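Local structure of tRNA dimethylallyltransferase (3D3Q) at residues L9-G14 with P99-G104; D197-G202 with T309-R314; I201-S206 with L293-M298. The protein probably transfers a dimethylallyl group from dimethylallyl diphosphate to adenine 37 of tRNAs that read codons beginning with uridine. One frame throughout, in Å; residues are numbered along the deposited sequence.

All three contacts hang on one parallel sheet. Contact 1 pairs strands 8-13 and 98-102 in the buried middle of the fold, with backbone ladder and aliphatic side chains carrying nearly all of it. Contact 3 pairs strand 197-204 with the outermost strand 291-294. It begins in the same way but runs out into a more polar turn where the carboxylate of Glu296 meets Ser206. Contact 2 lies at the surface and is not a strand pair: the other end of strand 197-204 meets segment 309-314 through an Asp197-Arg314 salt bridge and Leu199 against Gln310 and Ile311. Contacts 2 and 3 share Ile201 and Gly202, and strand 197-204 joins both to strand 8-13 of contact 1.

Contact 1 (L9-G14 with P99-G104); sequences LIVIVG and PIIAGG
Val11 and Ile101 meet obliquely on one face of a parallel pair of strands, and this is the tightly packed part: Ile101 is the residue of the contact most covered by the opposite strand. CG1 of Ile101 stands between its own backbone N and carbonyl carbon (chi1 53°), and the extended chain carries CD1 over the fork of Val11, 3.3 Å from CG2 and 3.4 Å from CG1. Leu9 brings CD2 to the same methyl, crossing Ile101 at about a right angle, with CD2 3.9 Å from CD1 of Ile101. The other branch of Leu9, CD1, rests against CB of Pro99. On the reverse face Ile10 and Ile100 lie side by side and point the same way, with CB of Ile10 3.9 Å from CG2 of Ile100. Ile12 reaches that CG2 more distantly through CD1.

Four backbone bonds stitch the strands: Ile10 N to Pro99 O, Ile101 N to Ile10 O, Ile12 N to Ile101 O at 3.1 Å and 174°, and Gly103 N to Ile12 O. The looser end lies beyond them. Gly14 and Gly104 are partly exposed and do not touch directly; a water bridges Gly14 N and Gly104 O, though its bond to Gly104 O is short and of doubtful geometry. Gly14 opens the predicted ATP-binding loop, the P-loop (Walker A) expected of this family, and its carbonyl oxygen accepts from Lys20 NZ.

Strand 8-13 is central, bonded to strand 98-102 along one edge and to strand 197-204 along the other, while strand 33-37 continues the sheet past Ile100. Helix 20-30, which follows the loop, packs on Ile12, Ile100 and Ala102; helix 78-94 covers Leu9 and Pro99.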
loop_
_atom_site.group_PDB
_atom_site.type_symbol
_atom_site.label_atom_id
_atom_site.label_comp_id
_atom_site.label_asym_id
_atom_site.label_seq_id
_atom_site.Cartn_x
_atom_site.Cartn_y
_atom_site.Cartn_z
ATOM N N LEU A 9 -15.919 -4.227 2.301
ATOM C CA LEU A 9 -14.977 -3.171 1.935
ATOM C C LEU A 9 -13.897 -3.675 0.975
ATOM O O LEU A 9 -13.342 -4.748 1.201
ATOM C CB LEU A 9 -14.289 -2.637 3.184
ATOM C CG LEU A 9 -13.277 -1.532 2.923
ATOM C CD1 LEU A 9 -13.990 -0.237 2.630
ATOM C CD2 LEU A 9 -12.406 -1.374 4.132
ATOM N N ILE A 10 -13.600 -2.921 -0.086
ATOM C CA ILE A 10 -12.541 -3.311 -1.031
ATOM C C ILE A 10 -11.328 -2.455 -0.724
ATOM O O ILE A 10 -11.463 -1.257 -0.488
ATOM C CB ILE A 10 -12.887 -3.035 -2.538
ATOM C CG1 ILE A 10 -14.082 -3.866 -3.008
ATOM C CG2 ILE A 10 -11.705 -3.431 -3.416
ATOM C CD1 ILE A 10 -13.786 -5.339 -3.085
ATOM N N VAL A 11 -10.145 -3.057 -0.711
ATOM C CA VAL A 11 -8.922 -2.285 -0.444
ATOM C C VAL A 11 -7.884 -2.602 -1.546
ATOM O O VAL A 11 -7.479 -3.757 -1.730
ATOM C CB VAL A 11 -8.319 -2.615 0.973
ATOM C CG1 VAL A 11 -7.215 -1.640 1.320
ATOM C CG2 VAL A 11 -9.393 -2.562 2.028
ATOM N N ILE A 12 -7.462 -1.571 -2.275
ATOM C CA ILE A 12 -6.506 -1.730 -3.365
ATOM C C ILE A 12 -5.234 -0.929 -3.105
ATOM O O ILE A 12 -5.178 0.275 -3.372
ATOM C CB ILE A 12 -7.126 -1.275 -4.706
ATOM C CG1 ILE A 12 -8.447 -2.014 -4.927
ATOM C CG2 ILE A 12 -6.181 -1.579 -5.850
ATOM C CD1 ILE A 12 -9.237 -1.532 -6.124
ATOM N N VAL A 13 -4.215 -1.604 -2.579
ATOM C CA VAL A 13 -2.943 -0.961 -2.272
ATOM C C VAL A 13 -1.948 -1.271 -3.364
ATOM O O VAL A 13 -2.144 -2.202 -4.128
ATOM C CB VAL A 13 -2.363 -1.461 -0.932
ATOM C CG1 VAL A 13 -3.275 -1.068 0.223
ATOM C CG2 VAL A 13 -2.192 -2.962 -0.976
ATOM N N GLY A 14 -0.882 -0.493 -3.439
ATOM C CA GLY A 14 0.113 -0.726 -4.465
ATOM C C GLY A 14 0.988 0.499 -4.596
ATOM O O GLY A 14 0.587 1.588 -4.208
ATOM N N PRO A 99 -18.115 0.653 -0.498
ATOM C CA PRO A 99 -16.986 1.447 -0.019
ATOM C C PRO A 99 -15.651 0.849 -0.505
ATOM O O PRO A 99 -15.350 -0.328 -0.253
ATOM C CB PRO A 99 -17.148 1.383 1.489
ATOM C CG PRO A 99 -17.694 0.014 1.686
ATOM C CD PRO A 99 -18.732 -0.099 0.603
ATOM N N ILE A 100 -14.855 1.674 -1.192
ATOM C CA ILE A 100 -13.564 1.254 -1.750
ATOM C C ILE A 100 -12.478 2.234 -1.330
ATOM O O ILE A 100 -12.621 3.441 -1.516
ATOM C CB ILE A 100 -13.599 1.270 -3.298
ATOM C CG1 ILE A 100 -14.821 0.506 -3.813
ATOM C CG2 ILE A 100 -12.354 0.654 -3.843
ATOM C CD1 ILE A 100 -15.230 0.917 -5.203
ATOM N N ILE A 101 -11.397 1.723 -0.762
ATOM C CA ILE A 101 -10.299 2.592 -0.376
ATOM C C ILE A 101 -9.126 2.323 -1.323
ATOM O O ILE A 101 -8.690 1.190 -1.506
ATOM C CB ILE A 101 -9.875 2.381 1.098
ATOM C CG1 ILE A 101 -9.589 0.912 1.355
ATOM C CG2 ILE A 101 -10.976 2.873 2.018
ATOM C CD1 ILE A 101 -9.279 0.616 2.794
ATOM N N ALA A 102 -8.658 3.396 -1.949
ATOM C CA ALA A 102 -7.567 3.345 -2.889
ATOM C C ALA A 102 -6.343 3.900 -2.207
ATOM O O ALA A 102 -6.401 4.946 -1.553
ATOM C CB ALA A 102 -7.896 4.171 -4.097
ATOM N N GLY A 103 -5.235 3.179 -2.343
ATOM C CA GLY A 103 -3.982 3.620 -1.755
ATOM C C GLY A 103 -3.884 3.407 -0.267
ATOM O O GLY A 103 -4.674 2.672 0.321
ATOM N N GLY A 104 -2.898 4.065 0.334
ATOM C CA GLY A 104 -2.677 3.949 1.761
ATOM C C GLY A 104 -1.407 3.174 2.068
ATOM O O GLY A 104 -0.937 2.396 1.245
HETATM O O HOH W 1 -1.522 1.566 -1.076
#

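Contact 2 (D197-G202 with T309-R314); sequences DTLLIG and TQINKR
Arg314 reaches from segment 309-314 to the start of strand 197-204 and grips it at two points. Its NE donates to OD2 of Asp197 at 3.0 Å, a salt bridge that meets the carboxylate on its syn side but somewhat out of plane, and bent (138° at the hydrogen). NH2 donates to the backbone O of Thr198 at 2.9 Å; that oxygen lies in the guanidinium plane, whereas the donor stands above the carbonyl plane. Next to this polar pair, Leu199 is the apolar anchor. CD1 touches CG of Gln310 at 3.5 Å, and CD2 meets CG1 of Ile311 at 3.9 Å, the two side chains crossing at about a right angle.

One layer further out, the C-terminal helical segment packs antiparallel (172°) on the strand, plain structural packing away from the annotated sites that sets Arg314 opposite Asp197 and Gln310 opposite Leu199. Phe8 of strand 8-13 touches both Asp197 and Arg314, Ile10 backs Leu199, and Phe31 meets Ile311.

Buried leucine thus sits beside a charged pair at the surface. The arginine's positive charge is probably balanced by Asp197, while its second bond, to a main-chain oxygen, ties this C-terminal segment to the strand.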
loop_
_atom_site.group_PDB
_atom_site.type_symbol
_atom_site.label_atom_id
_atom_site.label_comp_id
_atom_site.label_asym_id
_atom_site.label_seq_id
_atom_site.Cartn_x
_atom_site.Cartn_y
_atom_site.Cartn_z
ATOM N N ASP A 197 -15.355 -6.893 6.338
ATOM C CA ASP A 197 -15.266 -8.093 5.507
ATOM C C ASP A 197 -14.389 -7.660 4.330
ATOM O O ASP A 197 -14.859 -7.563 3.189
ATOM C CB ASP A 197 -16.648 -8.488 4.982
ATOM C CG ASP A 197 -16.571 -9.561 3.913
ATOM O OD1 ASP A 197 -17.545 -9.743 3.153
ATOM O OD2 ASP A 197 -15.518 -10.227 3.830
ATOM N N THR A 198 -13.114 -7.410 4.615
ATOM C CA THR A 198 -12.158 -6.912 3.621
ATOM C C THR A 198 -11.751 -7.808 2.458
ATOM O O THR A 198 -11.646 -9.022 2.588
ATOM C CB THR A 198 -10.849 -6.423 4.313
ATOM O OG1 THR A 198 -10.049 -7.554 4.679
ATOM C CG2 THR A 198 -11.172 -5.610 5.572
ATOM N N LEU A 199 -11.538 -7.172 1.315
ATOM C CA LEU A 199 -11.089 -7.849 0.110
ATOM C C LEU A 199 -9.803 -7.107 -0.249
ATOM O O LEU A 199 -9.761 -6.315 -1.184
ATOM C CB LEU A 199 -12.130 -7.719 -1.005
ATOM C CG LEU A 199 -11.763 -8.251 -2.398
ATOM C CD1 LEU A 199 -10.926 -9.524 -2.326
ATOM C CD2 LEU A 199 -13.051 -8.490 -3.147
ATOM N N LEU A 200 -8.763 -7.360 0.533
ATOM C CA LEU A 200 -7.483 -6.701 0.367
ATOM C C LEU A 200 -6.680 -7.197 -0.824
ATOM O O LEU A 200 -6.221 -8.336 -0.844
ATOM C CB LEU A 200 -6.675 -6.866 1.648
ATOM C CG LEU A 200 -5.385 -6.080 1.802
ATOM C CD1 LEU A 200 -5.668 -4.582 1.865
ATOM C CD2 LEU A 200 -4.693 -6.537 3.078
ATOM N N ILE A 201 -6.513 -6.330 -1.819
ATOM C CA ILE A 201 -5.755 -6.696 -3.009
ATOM C C ILE A 201 -4.598 -5.701 -3.239
ATOM O O ILE A 201 -4.720 -4.500 -2.984
ATOM C CB ILE A 201 -6.686 -6.794 -4.284
ATOM C CG1 ILE A 201 -6.940 -5.432 -4.882
ATOM C CG2 ILE A 201 -8.040 -7.365 -3.923
ATOM C CD1 ILE A 201 -6.040 -5.142 -6.019
ATOM N N GLY A 202 -3.467 -6.225 -3.700
ATOM C CA GLY A 202 -2.303 -5.397 -3.951
ATOM C C GLY A 202 -1.694 -5.672 -5.311
ATOM O O GLY A 202 -1.737 -6.800 -5.798
ATOM N N THR A 309 -14.189 -11.862 -9.977
ATOM C CA THR A 309 -14.392 -13.254 -9.619
ATOM C C THR A 309 -14.436 -13.378 -8.107
ATOM O O THR A 309 -15.185 -14.176 -7.551
ATOM C CB THR A 309 -13.245 -14.114 -10.151
ATOM O OG1 THR A 309 -13.209 -14.017 -11.580
ATOM C CG2 THR A 309 -13.418 -15.568 -9.734
ATOM N N GLN A 310 -13.615 -12.577 -7.449
ATOM C CA GLN A 310 -13.544 -12.577 -6.005
ATOM C C GLN A 310 -14.844 -11.987 -5.444
ATOM O O GLN A 310 -15.322 -12.423 -4.403
ATOM C CB GLN A 310 -12.335 -11.754 -5.551
ATOM C CG GLN A 310 -11.542 -12.344 -4.392
ATOM C CD GLN A 310 -10.747 -13.585 -4.771
ATOM O OE1 GLN A 310 -10.003 -14.132 -3.953
ATOM N NE2 GLN A 310 -10.898 -14.034 -6.010
ATOM N N ILE A 311 -15.420 -11.009 -6.136
ATOM C CA ILE A 311 -16.662 -10.390 -5.676
ATOM C C ILE A 311 -17.889 -11.254 -5.957
ATOM O O ILE A 311 -18.919 -11.128 -5.280
ATOM C CB ILE A 311 -16.889 -8.997 -6.321
ATOM C CG1 ILE A 311 -15.785 -8.034 -5.890
ATOM C CG2 ILE A 311 -18.237 -8.439 -5.900
ATOM C CD1 ILE A 311 -15.779 -6.740 -6.656
ATOM N N ASN A 312 -17.797 -12.122 -6.964
ATOM C CA ASN A 312 -18.919 -13.008 -7.283
ATOM C C ASN A 312 -19.000 -14.167 -6.265
ATOM O O ASN A 312 -19.736 -15.131 -6.476
ATOM C CB ASN A 312 -18.813 -13.555 -8.724
ATOM C CG ASN A 312 -19.131 -12.498 -9.798
ATOM O OD1 ASN A 312 -19.654 -11.415 -9.505
ATOM N ND2 ASN A 312 -18.825 -12.827 -11.052
ATOM N N LYS A 313 -18.270 -14.043 -5.151
ATOM C CA LYS A 313 -18.302 -15.036 -4.067
ATOM C C LYS A 313 -18.936 -14.349 -2.856
ATOM O O LYS A 313 -19.873 -14.880 -2.243
ATOM C CB LYS A 313 -16.893 -15.546 -3.702
ATOM C CG LYS A 313 -16.203 -16.348 -4.808
ATOM C CD LYS A 313 -17.077 -17.507 -5.276
ATOM C CE LYS A 313 -16.782 -17.907 -6.726
ATOM N NZ LYS A 313 -17.595 -19.086 -7.191
ATOM N N ARG A 314 -18.430 -13.156 -2.534
ATOM C CA ARG A 314 -18.941 -12.357 -1.413
ATOM C C ARG A 314 -20.449 -12.154 -1.554
ATOM O O ARG A 314 -21.118 -11.757 -0.597
ATOM C CB ARG A 314 -18.272 -10.973 -1.360
ATOM C CG ARG A 314 -16.811 -10.944 -0.948
ATOM C CD ARG A 314 -16.594 -11.355 0.507
ATOM N NE ARG A 314 -15.261 -10.965 0.969
ATOM C CZ ARG A 314 -14.117 -11.432 0.473
ATOM N NH1 ARG A 314 -14.126 -12.325 -0.506
ATOM N NH2 ARG A 314 -12.956 -10.988 0.934
#

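Contact 3 (I201-S206 with L293-M298); sequences IGIEMS and LNKERM
Leu293 donates its N to Gly202 O at 2.7 Å and accepts from Glu204 N at its own O at 2.9 Å, so its peptide groups straddle Ile203 in a parallel bridge. The same carbonyl oxygen also lies 3.4 Å from Ile203 CA, a CA-H...O contact. CD1 of Leu293 touches CD1 of Ile201 at 3.8 Å, the two chains meeting obliquely; this is the apolar end of the contact.

Asn294 pairs with Glu204, their side chains on the reverse face. The polar end of Glu204 turns to a salt bridge with Lys285, outside this strand pair. Lys295 N donates to Glu204 O at 2.9 Å and so completes the bridge of Glu204 with Asn294. The lysine sets CB against CG2 of Ile203 at 3.5 Å. Further out, its aliphatic chain runs side by side with the selenomethionine Met205, CD facing SE.

Glu296 is the last to take part. Its extended chain brings OE1 to Ser206, which offers its hydroxyl OG and, more weakly, its backbone N. The position of OE1 is less certain, so all its bonds, including one to Thr209 OG1, are doubtful in detail. Ser206 is itself the N-cap of helix 207-224, its OG accepting from Thr209 N, so the glutamate meets the strand-to-helix corner at the start of that helix.

In the fold, 291-294 is the outermost strand at this side of the sheet, and strand 197-204 joins it to strand 8-13. Ile203 touches Lys20 and lies near Ser18, predicted ATP-loop residues that by similarity also bind substrate, so this strand end lies beside the P-loop. Helix 300-314 packs on Leu293 through Met303 and Glu306, helix 20-30 also touches Ile201, and helix 207-224 covers Met205 and Lys295 with Arg213.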
loop_
_atom_site.group_PDB
_atom_site.type_symbol
_atom_site.label_atom_id
_atom_site.label_comp_id
_atom_site.label_asym_id
_atom_site.label_seq_id
_atom_site.Cartn_x
_atom_site.Cartn_y
_atom_site.Cartn_z
ATOM N N ILE A 201 -6.513 -6.330 -1.819
ATOM C CA ILE A 201 -5.755 -6.696 -3.009
ATOM C C ILE A 201 -4.598 -5.701 -3.239
ATOM O O ILE A 201 -4.720 -4.500 -2.984
ATOM C CB ILE A 201 -6.686 -6.794 -4.284
ATOM C CG1 ILE A 201 -6.940 -5.432 -4.882
ATOM C CG2 ILE A 201 -8.040 -7.365 -3.923
ATOM C CD1 ILE A 201 -6.040 -5.142 -6.019
ATOM N N GLY A 202 -3.467 -6.225 -3.700
ATOM C CA GLY A 202 -2.303 -5.397 -3.951
ATOM C C GLY A 202 -1.694 -5.672 -5.311
ATOM O O GLY A 202 -1.737 -6.800 -5.798
ATOM N N ILE A 203 -1.141 -4.634 -5.933
ATOM C CA ILE A 203 -0.508 -4.767 -7.238
ATOM C C ILE A 203 0.989 -4.900 -7.029
ATOM O O ILE A 203 1.637 -4.000 -6.499
ATOM C CB ILE A 203 -0.771 -3.549 -8.111
ATOM C CG1 ILE A 203 -2.273 -3.292 -8.218
ATOM C CG2 ILE A 203 -0.190 -3.780 -9.484
ATOM C CD1 ILE A 203 -2.605 -2.035 -8.989
ATOM N N GLU A 204 1.534 -6.026 -7.457
ATOM C CA GLU A 204 2.947 -6.306 -7.274
ATOM C C GLU A 204 3.745 -6.267 -8.579
ATOM O O GLU A 204 3.183 -6.182 -9.663
ATOM C CB GLU A 204 3.084 -7.687 -6.639
ATOM C CG GLU A 204 4.490 -8.076 -6.239
ATOM C CD GLU A 204 4.667 -9.577 -6.154
ATOM O OE1 GLU A 204 4.517 -10.244 -7.207
ATOM O OE2 GLU A 204 4.950 -10.077 -5.039
HETATM N N MSE A 205 5.065 -6.341 -8.463
HETATM C CA MSE A 205 5.925 -6.337 -9.628
HETATM C C MSE A 205 7.357 -6.557 -9.172
HETATM O O MSE A 205 7.671 -6.365 -8.000
HETATM C CB MSE A 205 5.783 -5.013 -10.373
HETATM C CG MSE A 205 6.016 -3.813 -9.487
HETATM SE SE MSE A 205 5.318 -2.169 -10.240
HETATM C CE MSE A 205 6.674 -1.910 -11.599
ATOM N N SER A 206 8.221 -6.972 -10.095
ATOM C CA SER A 206 9.614 -7.239 -9.765
ATOM C C SER A 206 10.336 -5.965 -9.380
ATOM O O SER A 206 9.985 -4.886 -9.850
ATOM C CB SER A 206 10.328 -7.901 -10.946
ATOM O OG SER A 206 10.565 -6.990 -12.011
ATOM N N LEU A 293 -1.779 -9.085 -7.225
ATOM C CA LEU A 293 -2.000 -9.182 -8.668
ATOM C C LEU A 293 -0.682 -8.762 -9.268
ATOM O O LEU A 293 -0.255 -7.629 -9.067
ATOM C CB LEU A 293 -3.078 -8.206 -9.130
ATOM C CG LEU A 293 -4.425 -8.451 -8.474
ATOM C CD1 LEU A 293 -5.460 -7.445 -8.948
ATOM C CD2 LEU A 293 -4.850 -9.874 -8.796
ATOM N N ASN A 294 -0.037 -9.660 -10.005
ATOM C CA ASN A 294 1.260 -9.358 -10.619
ATOM C C ASN A 294 1.085 -8.453 -11.856
ATOM O O ASN A 294 0.678 -8.903 -12.911
ATOM C CB ASN A 294 1.957 -10.680 -10.981
ATOM C CG ASN A 294 3.410 -10.494 -11.388
ATOM O OD1 ASN A 294 4.163 -11.470 -11.453
ATOM N ND2 ASN A 294 3.809 -9.249 -11.673
ATOM N N LYS A 295 1.394 -7.173 -11.702
ATOM C CA LYS A 295 1.254 -6.205 -12.771
ATOM C C LYS A 295 2.087 -6.547 -14.002
ATOM O O LYS A 295 1.806 -6.071 -15.106
ATOM C CB LYS A 295 1.650 -4.830 -12.270
ATOM C CG LYS A 295 1.388 -3.726 -13.227
ATOM C CD LYS A 295 2.466 -2.673 -13.143
ATOM C CE LYS A 295 1.864 -1.285 -13.142
ATOM N NZ LYS A 295 0.744 -1.159 -14.099
ATOM N N GLU A 296 3.109 -7.374 -13.832
ATOM C CA GLU A 296 3.962 -7.759 -14.953
ATOM C C GLU A 296 3.397 -8.925 -15.754
ATOM O O GLU A 296 4.097 -9.515 -16.578
ATOM C CB GLU A 296 5.354 -8.126 -14.431
ATOM C CG GLU A 296 6.164 -6.947 -13.943
ATOM C CD GLU A 296 7.466 -7.366 -13.287
ATOM O OE1 GLU A 296 8.296 -6.481 -12.981
ATOM O OE2 GLU A 296 7.660 -8.582 -13.068
ATOM N N ARG A 297 2.125 -9.231 -15.529
ATOM C CA ARG A 297 1.477 -10.356 -16.187
ATOM C C ARG A 297 -0.017 -10.111 -16.411
ATOM O O ARG A 297 -0.683 -10.838 -17.144
ATOM C CB ARG A 297 1.718 -11.615 -15.334
ATOM C CG ARG A 297 0.933 -12.846 -15.711
ATOM C CD ARG A 297 -0.365 -12.870 -14.944
ATOM N NE ARG A 297 -0.907 -14.187 -14.851
ATOM C CZ ARG A 297 -2.114 -14.685 -15.098
ATOM N NH1 ARG A 297 -3.176 -14.006 -15.534
ATOM N NH2 ARG A 297 -2.215 -15.979 -14.851
HETATM N N MSE A 298 -0.533 -9.069 -15.785
HETATM C CA MSE A 298 -1.933 -8.740 -15.917
HETATM C C MSE A 298 -2.123 -7.292 -16.319
HETATM O O MSE A 298 -1.268 -6.444 -16.075
HETATM C CB MSE A 298 -2.657 -8.979 -14.608
HETATM C CG MSE A 298 -2.797 -10.431 -14.235
HETATM SE SE MSE A 298 -3.693 -10.620 -12.521
HETATM C CE MSE A 298 -2.174 -11.277 -11.470
#